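Local coordinates for protein putative aminooxidase (Propionibacterium acnes, PDB 2BA9) that isomerises polyunsaturated fatty acids, producing conjugated linoleic acid, and carries a bound flavin-adenine dinucleotide in a fold of the flavin-containing amine oxidoreductase family, at residues P164-G169 / D300-E305; M74-D79 / N213-H218; R270-K275 / Y384-G389. All blocks are in the same frame, centred on the assembly; numbering follows the deposited sequence.

Contact 1: P164-G169 / D300-E305; sequences PFTAFG and DNMRPE
Met-302 reaches from its loop to the short helix 166-170 and meets Thr-166 and Ala-167 there. Ahead of it in 300-305, the carboxylate of Asp-300 accepts from His-92 and the backbone N of Glu-93, while Asn-301 gives its amide N-H to the carbonyl of Val-310; both hold the loop to its own surroundings. At Met-302 the chain touches with three parts. Its carbonyl O lies 3.6 Å from Thr-166 CG2, a van der Waals approach, and its CB is 3.9 Å from the same methyl. Thr-166 has CG2 anti to the backbone N, which brings the methyl to Met-302 and leaves OG1 to bond Gly-171 O. Beyond CG the methionine runs extended (chi2 172°, chi3 -157°), so that its terminal CE lands 3.5 Å from Ala-167 CB. This loop joins strands 295-297 and 310-315 of the mixed sheet, and Met-311 of the second strand packs on Thr-166, Ala-167 and Met-302 alike. One residue past Ala-167, Phe-168 touches the flavin-adenine dinucleotide. After Met-302 the chain turns away: Arg-303 forms a salt bridge with Glu-93, and Pro-304 packs against Asp-174.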
loop_
_atom_site.group_PDB
_atom_site.type_symbol
_atom_site.label_atom_id
_atom_site.label_comp_id
_atom_site.label_asym_id
_atom_site.label_seq_id
_atom_site.Cartn_x
_atom_site.Cartn_y
_atom_site.Cartn_z
ATOM N N PRO A 164 -11.224 -6.613 0.489
ATOM C CA PRO A 164 -10.314 -5.476 0.676
ATOM C C PRO A 164 -8.830 -5.828 0.600
ATOM O O PRO A 164 -7.985 -4.982 0.918
ATOM C CB PRO A 164 -10.640 -5.004 2.097
ATOM C CG PRO A 164 -11.720 -5.854 2.595
ATOM C CD PRO A 164 -11.704 -7.095 1.784
ATOM N N PHE A 165 -8.503 -7.062 0.219
ATOM C CA PHE A 165 -7.105 -7.451 0.159
ATOM C C PHE A 165 -6.635 -7.724 -1.260
ATOM O O PHE A 165 -5.890 -6.917 -1.824
ATOM C CB PHE A 165 -6.792 -8.633 1.082
ATOM C CG PHE A 165 -5.320 -8.839 1.279
ATOM C CD1 PHE A 165 -4.624 -8.074 2.216
ATOM C CD2 PHE A 165 -4.613 -9.737 0.481
ATOM C CE1 PHE A 165 -3.255 -8.225 2.384
ATOM C CE2 PHE A 165 -3.245 -9.903 0.651
ATOM C CZ PHE A 165 -2.562 -9.156 1.611
ATOM N N THR A 166 -7.088 -8.838 -1.833
ATOM C CA THR A 166 -6.661 -9.254 -3.163
ATOM C C THR A 166 -7.105 -8.268 -4.254
ATOM O O THR A 166 -6.315 -7.902 -5.124
ATOM C CB THR A 166 -7.162 -10.674 -3.479
ATOM O OG1 THR A 166 -6.612 -11.590 -2.518
ATOM C CG2 THR A 166 -6.757 -11.108 -4.886
ATOM N N ALA A 167 -8.359 -7.847 -4.195
ATOM C CA ALA A 167 -8.911 -6.838 -5.111
ATOM C C ALA A 167 -8.156 -5.504 -5.040
ATOM O O ALA A 167 -8.004 -4.814 -6.058
ATOM C CB ALA A 167 -10.396 -6.619 -4.810
ATOM N N PHE A 168 -7.696 -5.157 -3.834
ATOM C CA PHE A 168 -6.880 -3.945 -3.585
ATOM C C PHE A 168 -5.416 -4.177 -3.966
ATOM O O PHE A 168 -4.552 -3.353 -3.670
ATOM C CB PHE A 168 -6.953 -3.497 -2.112
ATOM C CG PHE A 168 -8.216 -2.750 -1.744
ATOM C CD1 PHE A 168 -9.459 -3.305 -1.972
ATOM C CD2 PHE A 168 -8.144 -1.514 -1.118
ATOM C CE1 PHE A 168 -10.622 -2.630 -1.620
ATOM C CE2 PHE A 168 -9.292 -0.837 -0.738
ATOM C CZ PHE A 168 -10.545 -1.402 -0.987
ATOM N N GLY A 169 -5.141 -5.304 -4.615
ATOM C CA GLY A 169 -3.904 -5.491 -5.334
ATOM C C GLY A 169 -2.792 -6.088 -4.519
ATOM O O GLY A 169 -1.658 -6.188 -4.984
ATOM N N ASP A 300 -15.078 -13.812 -7.909
ATOM C CA ASP A 300 -14.728 -14.777 -8.955
ATOM C C ASP A 300 -13.376 -14.481 -9.598
ATOM O O ASP A 300 -12.616 -15.412 -9.892
ATOM C CB ASP A 300 -15.807 -14.826 -10.056
ATOM C CG ASP A 300 -17.025 -15.628 -9.648
ATOM O OD1 ASP A 300 -16.988 -16.349 -8.617
ATOM O OD2 ASP A 300 -18.034 -15.545 -10.367
ATOM N N ASN A 301 -13.104 -13.186 -9.827
ATOM C CA ASN A 301 -11.911 -12.722 -10.567
ATOM C C ASN A 301 -10.693 -12.457 -9.669
ATOM O O ASN A 301 -9.644 -12.054 -10.166
ATOM C CB ASN A 301 -12.231 -11.474 -11.410
ATOM C CG ASN A 301 -13.012 -11.798 -12.687
ATOM O OD1 ASN A 301 -13.199 -12.961 -13.046
ATOM N ND2 ASN A 301 -13.434 -10.757 -13.402
ATOM N N MET A 302 -10.843 -12.746 -8.372
ATOM C CA MET A 302 -9.755 -12.678 -7.383
ATOM C C MET A 302 -9.052 -14.031 -7.154
ATOM O O MET A 302 -8.096 -14.117 -6.384
ATOM C CB MET A 302 -10.312 -12.186 -6.050
ATOM C CG MET A 302 -10.897 -10.805 -6.089
ATOM S SD MET A 302 -11.726 -10.423 -4.537
ATOM C CE MET A 302 -12.890 -9.131 -5.053
ATOM N N ARG A 303 -9.570 -15.083 -7.784
ATOM C CA ARG A 303 -8.912 -16.371 -7.883
ATOM C C ARG A 303 -7.651 -16.255 -8.745
ATOM O O ARG A 303 -7.681 -15.593 -9.789
ATOM C CB ARG A 303 -9.815 -17.360 -8.610
ATOM C CG ARG A 303 -11.058 -17.758 -7.890
ATOM C CD ARG A 303 -11.701 -18.977 -8.561
ATOM N NE ARG A 303 -12.666 -18.615 -9.607
ATOM C CZ ARG A 303 -12.594 -18.960 -10.892
ATOM N NH1 ARG A 303 -11.598 -19.704 -11.356
ATOM N NH2 ARG A 303 -13.551 -18.573 -11.720
ATOM N N PRO A 304 -6.563 -16.944 -8.364
ATOM C CA PRO A 304 -5.326 -16.968 -9.163
ATOM C C PRO A 304 -5.555 -17.434 -10.602
ATOM O O PRO A 304 -4.890 -16.977 -11.526
ATOM C CB PRO A 304 -4.459 -17.974 -8.408
ATOM C CG PRO A 304 -4.943 -17.897 -7.011
ATOM C CD PRO A 304 -6.419 -17.755 -7.146
ATOM N N GLU A 305 -6.521 -18.336 -10.764
ATOM C CA GLU A 305 -6.956 -18.836 -12.057
ATOM C C GLU A 305 -7.532 -17.726 -12.930
ATOM O O GLU A 305 -7.643 -17.884 -14.148
ATOM C CB GLU A 305 -8.031 -19.909 -11.836
ATOM C CG GLU A 305 -7.519 -21.201 -11.207
ATOM C CD GLU A 305 -7.457 -21.223 -9.675
ATOM O OE1 GLU A 305 -7.913 -20.276 -8.989
ATOM O OE2 GLU A 305 -6.936 -22.230 -9.153
#

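Contact 2: M74-D79 / N213-H218; sequences MDRTGD and NATLEH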
loop_
_atom_site.group_PDB
_atom_site.type_symbol
_atom_site.label_atom_id
_atom_site.label_comp_id
_atom_site.label_asym_id
_atom_site.label_seq_id
_atom_site.Cartn_x
_atom_site.Cartn_y
_atom_site.Cartn_z
ATOM N N MET A 74 -3.685 15.038 9.067
ATOM C CA MET A 74 -4.788 15.975 8.773
ATOM C C MET A 74 -4.860 17.143 9.789
ATOM O O MET A 74 -5.207 18.269 9.419
ATOM C CB MET A 74 -6.145 15.245 8.720
ATOM C CG MET A 74 -6.309 14.266 7.556
ATOM S SD MET A 74 -8.003 13.636 7.379
ATOM C CE MET A 74 -7.994 12.296 8.569
ATOM N N ASP A 75 -4.549 16.874 11.060
ATOM C CA ASP A 75 -4.544 17.920 12.092
ATOM C C ASP A 75 -3.544 19.006 11.702
ATOM O O ASP A 75 -3.786 20.208 11.882
ATOM C CB ASP A 75 -4.127 17.387 13.468
ATOM C CG ASP A 75 -5.103 16.388 14.059
ATOM O OD1 ASP A 75 -6.275 16.307 13.624
ATOM O OD2 ASP A 75 -4.673 15.676 14.991
ATOM N N ARG A 76 -2.407 18.559 11.183
ATOM C CA ARG A 76 -1.327 19.459 10.776
ATOM C C ARG A 76 -1.665 20.267 9.519
ATOM O O ARG A 76 -1.275 21.435 9.393
ATOM C CB ARG A 76 -0.053 18.646 10.547
ATOM C CG ARG A 76 1.187 19.494 10.503
ATOM C CD ARG A 76 2.424 18.673 10.306
ATOM N NE ARG A 76 3.478 19.513 9.764
ATOM C CZ ARG A 76 4.538 19.970 10.421
ATOM N NH1 ARG A 76 4.767 19.649 11.695
ATOM N NH2 ARG A 76 5.393 20.752 9.772
ATOM N N THR A 77 -2.402 19.665 8.595
ATOM C CA THR A 77 -2.664 20.299 7.288
ATOM C C THR A 77 -4.003 21.044 7.212
ATOM O O THR A 77 -4.193 21.906 6.346
ATOM C CB THR A 77 -2.656 19.257 6.162
ATOM O OG1 THR A 77 -3.666 18.277 6.419
ATOM C CG2 THR A 77 -1.289 18.566 6.041
ATOM N N GLY A 78 -4.927 20.696 8.105
ATOM C CA GLY A 78 -6.282 21.250 8.090
ATOM C C GLY A 78 -7.248 20.478 7.209
ATOM O O GLY A 78 -8.386 20.877 7.032
ATOM N N ASP A 79 -6.804 19.353 6.659
ATOM C CA ASP A 79 -7.630 18.576 5.749
ATOM C C ASP A 79 -8.687 17.813 6.533
ATOM O O ASP A 79 -8.506 17.521 7.716
ATOM C CB ASP A 79 -6.767 17.619 4.927
ATOM C CG ASP A 79 -5.909 18.348 3.893
ATOM O OD1 ASP A 79 -6.454 18.807 2.874
ATOM O OD2 ASP A 79 -4.687 18.438 4.081
ATOM N N ASN A 213 3.397 18.471 2.689
ATOM C CA ASN A 213 4.625 18.963 2.077
ATOM C C ASN A 213 4.749 20.462 2.267
ATOM O O ASN A 213 5.775 20.950 2.733
ATOM C CB ASN A 213 4.631 18.615 0.574
ATOM C CG ASN A 213 5.972 18.895 -0.107
ATOM O OD1 ASN A 213 7.013 18.435 0.354
ATOM N ND2 ASN A 213 5.937 19.620 -1.235
ATOM N N ALA A 214 3.680 21.187 1.932
ATOM C CA ALA A 214 3.621 22.629 2.136
ATOM C C ALA A 214 3.890 23.040 3.588
ATOM O O ALA A 214 4.582 24.006 3.828
ATOM C CB ALA A 214 2.278 23.183 1.663
ATOM N N THR A 215 3.374 22.292 4.556
ATOM C CA THR A 215 3.563 22.654 5.976
ATOM C C THR A 215 4.979 22.380 6.507
ATOM O O THR A 215 5.346 22.865 7.583
ATOM C CB THR A 215 2.566 21.909 6.890
ATOM O OG1 THR A 215 2.902 20.521 6.914
ATOM C CG2 THR A 215 1.134 22.088 6.401
ATOM N N LEU A 216 5.754 21.581 5.779
ATOM C CA LEU A 216 7.125 21.240 6.173
ATOM C C LEU A 216 8.063 22.443 6.102
ATOM O O LEU A 216 7.951 23.280 5.200
ATOM C CB LEU A 216 7.707 20.146 5.259
ATOM C CG LEU A 216 7.002 18.792 5.276
ATOM C CD1 LEU A 216 7.739 17.797 4.393
ATOM C CD2 LEU A 216 6.858 18.281 6.726
ATOM N N GLU A 217 8.996 22.482 7.051
ATOM C CA GLU A 217 10.103 23.432 7.076
ATOM C C GLU A 217 10.915 23.306 5.781
ATOM O O GLU A 217 11.314 24.314 5.205
ATOM C CB GLU A 217 10.989 23.161 8.316
ATOM C CG GLU A 217 12.021 24.232 8.671
ATOM C CD GLU A 217 12.866 23.851 9.896
ATOM O OE1 GLU A 217 12.355 23.150 10.797
ATOM O OE2 GLU A 217 14.045 24.257 9.966
ATOM N N HIS A 218 11.134 22.071 5.321
ATOM C CA HIS A 218 11.799 21.820 4.040
ATOM C C HIS A 218 10.961 20.890 3.151
ATOM O O HIS A 218 11.090 19.663 3.214
ATOM C CB HIS A 218 13.196 21.218 4.254
ATOM C CG HIS A 218 14.040 21.977 5.224
ATOM N ND1 HIS A 218 14.804 23.061 4.857
ATOM C CD2 HIS A 218 14.244 21.802 6.552
ATOM C CE1 HIS A 218 15.436 23.530 5.920
ATOM N NE2 HIS A 218 15.115 22.783 6.960
#
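Arg-76 lays its guanidinium against the end of the helix at 204-215 and gives two N-H groups to one residue, Thr-215. NE donates to Thr-215 OG1 at 3.1 Å, nearly straight at 169°, with the hydroxyl oxygen close to the guanidinium plane. NH2 turns to the carbonyl: its bond to Thr-215 O is 3.0 Å long but bent to 135°, and weak. The arginine reaches this far because CG stands anti to the backbone N (chi1 -164°) and the chain stays extended to NE. NH2 has a stronger partner in Glu-26, with which it forms a salt bridge, and NH1 donates to Gln-27. Both come from helix 16-28, which follows the first strand of the Rossmann-type dinucleotide-binding fold, so the one side chain links three helices.

Thr-215 OG1 is used both ways: it takes the N-H of Arg-76 NE and gives its own proton to the carbonyl O of Leu-212, one turn back in its helix. Thr-215 O, close to the last turn, faces the arginine edge. Glu-26 serves this end of the helix too, its OE1 accepting from Glu-217 N. Apolar contact is slight, with Thr-77 CG2 and Thr-215 CG2 4.3 Å apart; the Leu-216 CD2 methyl lies near the guanidinium, 4.2 Å from Arg-76 NH2. Thr-77 OG1 donates instead to Asp-79 OD2 at 2.6 Å, across the turn in which Gly-78 leaves the helix with positive phi, while Asp-79 OD1 takes up His-211.

The guanidinium is thus shared between the Thr-215 oxygens, Glu-26 and Gln-27, and its positive charge beside the C-terminal end of helix 204-215 would probably be favoured by the helix dipole as well.

Contact 3: R270-K275 / Y384-G389; sequences REYFSK and YEKVEG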
loop_
_atom_site.group_PDB
_atom_site.type_symbol
_atom_site.label_atom_id
_atom_site.label_comp_id
_atom_site.label_asym_id
_atom_site.label_seq_id
_atom_site.Cartn_x
_atom_site.Cartn_y
_atom_site.Cartn_z
ATOM N N ARG A 270 22.473 -6.475 -0.774
ATOM C CA ARG A 270 22.280 -7.285 -1.990
ATOM C C ARG A 270 21.511 -8.569 -1.691
ATOM O O ARG A 270 20.456 -8.811 -2.266
ATOM C CB ARG A 270 23.615 -7.623 -2.672
ATOM C CG ARG A 270 23.994 -6.658 -3.779
ATOM C CD ARG A 270 25.404 -6.874 -4.262
ATOM N NE ARG A 270 26.385 -6.377 -3.296
ATOM C CZ ARG A 270 27.262 -7.118 -2.611
ATOM N NH1 ARG A 270 27.329 -8.444 -2.754
ATOM N NH2 ARG A 270 28.093 -6.510 -1.770
ATOM N N GLU A 271 22.034 -9.371 -0.775
ATOM C CA GLU A 271 21.445 -10.680 -0.442
ATOM C C GLU A 271 19.988 -10.620 -0.014
ATOM O O GLU A 271 19.176 -11.424 -0.460
ATOM C CB GLU A 271 22.234 -11.373 0.674
ATOM C CG GLU A 271 21.823 -12.830 0.869
ATOM C CD GLU A 271 22.446 -13.464 2.086
ATOM O OE1 GLU A 271 23.349 -12.837 2.690
ATOM O OE2 GLU A 271 22.016 -14.588 2.443
ATOM N N TYR A 272 19.670 -9.680 0.871
ATOM C CA TYR A 272 18.319 -9.591 1.430
ATOM C C TYR A 272 17.366 -8.748 0.598
ATOM O O TYR A 272 16.220 -9.147 0.383
ATOM C CB TYR A 272 18.368 -9.155 2.905
ATOM C CG TYR A 272 18.770 -10.338 3.762
ATOM C CD1 TYR A 272 20.088 -10.765 3.809
ATOM C CD2 TYR A 272 17.813 -11.085 4.444
ATOM C CE1 TYR A 272 20.458 -11.883 4.562
ATOM C CE2 TYR A 272 18.163 -12.194 5.185
ATOM C CZ TYR A 272 19.486 -12.592 5.241
ATOM O OH TYR A 272 19.842 -13.697 5.975
ATOM N N PHE A 273 17.830 -7.618 0.080
ATOM C CA PHE A 273 16.939 -6.791 -0.739
ATOM C C PHE A 273 16.581 -7.471 -2.081
ATOM O O PHE A 273 15.517 -7.202 -2.654
ATOM C CB PHE A 273 17.505 -5.381 -0.940
ATOM C CG PHE A 273 17.749 -4.620 0.350
ATOM C CD1 PHE A 273 17.186 -5.022 1.564
ATOM C CD2 PHE A 273 18.519 -3.470 0.343
ATOM C CE1 PHE A 273 17.425 -4.301 2.734
ATOM C CE2 PHE A 273 18.741 -2.746 1.507
ATOM C CZ PHE A 273 18.203 -3.165 2.702
ATOM N N SER A 274 17.456 -8.361 -2.551
ATOM C CA SER A 274 17.194 -9.181 -3.743
ATOM C C SER A 274 16.048 -10.157 -3.567
ATOM O O SER A 274 15.559 -10.691 -4.558
ATOM C CB SER A 274 18.425 -10.006 -4.143
ATOM O OG SER A 274 19.515 -9.188 -4.515
ATOM N N LYS A 275 15.642 -10.429 -2.323
ATOM C CA LYS A 275 14.533 -11.348 -2.056
ATOM C C LYS A 275 13.156 -10.680 -2.113
ATOM O O LYS A 275 12.126 -11.373 -2.069
ATOM C CB LYS A 275 14.680 -11.984 -0.679
ATOM C CG LYS A 275 15.936 -12.813 -0.470
ATOM C CD LYS A 275 16.078 -13.178 1.007
ATOM C CE LYS A 275 17.411 -13.804 1.329
ATOM N NZ LYS A 275 17.568 -15.124 0.703
ATOM N N TYR A 384 13.152 -10.080 8.432
ATOM C CA TYR A 384 13.005 -8.801 9.164
ATOM C C TYR A 384 13.855 -8.719 10.446
ATOM O O TYR A 384 14.154 -7.629 10.929
ATOM C CB TYR A 384 11.523 -8.529 9.492
ATOM C CG TYR A 384 10.674 -8.191 8.296
ATOM C CD1 TYR A 384 10.550 -6.876 7.859
ATOM C CD2 TYR A 384 9.989 -9.179 7.595
ATOM C CE1 TYR A 384 9.778 -6.550 6.771
ATOM C CE2 TYR A 384 9.199 -8.855 6.473
ATOM C CZ TYR A 384 9.103 -7.533 6.072
ATOM O OH TYR A 384 8.346 -7.163 4.976
ATOM N N GLU A 385 14.234 -9.868 11.003
ATOM C CA GLU A 385 15.200 -9.886 12.088
ATOM C C GLU A 385 16.516 -9.357 11.539
ATOM O O GLU A 385 17.168 -8.521 12.158
ATOM C CB GLU A 385 15.371 -11.304 12.662
ATOM C CG GLU A 385 14.150 -11.792 13.447
ATOM C CD GLU A 385 14.411 -13.075 14.204
ATOM O OE1 GLU A 385 15.232 -13.040 15.133
ATOM O OE2 GLU A 385 13.783 -14.111 13.887
ATOM N N LYS A 386 16.885 -9.827 10.350
ATOM C CA LYS A 386 18.082 -9.338 9.683
ATOM C C LYS A 386 17.958 -7.854 9.329
ATOM O O LYS A 386 18.773 -7.044 9.761
ATOM C CB LYS A 386 18.373 -10.161 8.425
ATOM C CG LYS A 386 19.614 -9.712 7.670
ATOM C CD LYS A 386 20.918 -10.044 8.421
ATOM C CE LYS A 386 22.110 -10.144 7.466
ATOM N NZ LYS A 386 23.313 -10.844 8.032
ATOM N N VAL A 387 16.936 -7.488 8.560
ATOM C CA VAL A 387 16.882 -6.125 8.014
ATOM C C VAL A 387 16.698 -5.066 9.114
ATOM O O VAL A 387 17.328 -4.004 9.059
ATOM C CB VAL A 387 15.861 -6.003 6.874
ATOM C CG1 VAL A 387 15.725 -4.542 6.406
ATOM C CG2 VAL A 387 16.290 -6.896 5.720
ATOM N N GLU A 388 15.896 -5.372 10.138
ATOM C CA GLU A 388 15.748 -4.459 11.277
ATOM C C GLU A 388 17.006 -4.415 12.141
ATOM O O GLU A 388 17.312 -3.378 12.737
ATOM C CB GLU A 388 14.532 -4.806 12.137
ATOM C CG GLU A 388 13.196 -4.559 11.454
ATOM C CD GLU A 388 12.824 -3.081 11.373
ATOM O OE1 GLU A 388 13.725 -2.216 11.448
ATOM O OE2 GLU A 388 11.624 -2.785 11.238
ATOM N N GLY A 389 17.713 -5.542 12.219
ATOM C CA GLY A 389 19.018 -5.590 12.849
ATOM C C GLY A 389 20.033 -4.728 12.124
ATOM O O GLY A 389 20.954 -4.202 12.740
#
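Tyr-272 and Lys-386 meet where two short surface helices, 267-273 and 383-389, pack beside the parallel sheet of the Rossmann-type dinucleotide-binding fold. Three side-chain pairs do the work, and no hydrogen bond passes between the two segments.

The first kind of contact is a CH-pi interaction. Lys-386 CG stands over the centre of the Tyr-272 ring, 3.7 Å from the centroid and only 7° off the ring normal. The lysine chain crosses the tyrosine at about a right angle, with CB over the CE2 side and CE by CE1. A bend at chi2 (71°), after a CG anti to the backbone N, makes this straddling course possible. The opposite face of the ring is met by Lys-275 CE, nearer the rim, so methylenes of two lysines sandwich the tyrosine. Trp-383 also touches this ring, and its NE1 is hydrogen-bonded to Tyr-272 O, a second tie between the helices.

Charge plays a lesser part. Beyond the ring, Lys-386 NZ has a long, weak ion pair with Asp-268, and Glu-271 OE1 remains 5.7 Å from NZ, not in contact though of opposite sign. The aliphatic part of the lysine is thus what binds here, while its ammonium group reaches past the tyrosine.

Apolar packing makes up the last kind. Phe-273 meets Tyr-398 edge-to-face, which ties the pair to strand 396-398 at the edge of the parallel sheet. Val-387 packs with both methyls: CG2 is 4.2 Å from Tyr-272 CB, and CG1 and CG2 each lie 4.1 Å from Phe-273 CE1, CG1 at the edge of that ring and near its plane.

In the fold
From the N terminus, the chain first builds strands 9-12 and 33-36 of the parallel sheet, then opens contact 2 at the end of helix 68-77. Before that loop closes at 213-218 the chain opens contact 1 at 164-169, so the two cross. Contact 3 opens at 270-275, still before contact 1 closes at 300-305, and closes last at 384-389; contacts 1 and 3 therefore also cross, while contacts 2 and 3 follow in series. Contact 2 joins helices beside the dinucleotide-binding sheet, contact 3 two helices near its outermost strand 396-398, and contact 1 the mixed sheet to a helix. Centres of contacts 1 and 2 lie about 35 Å apart.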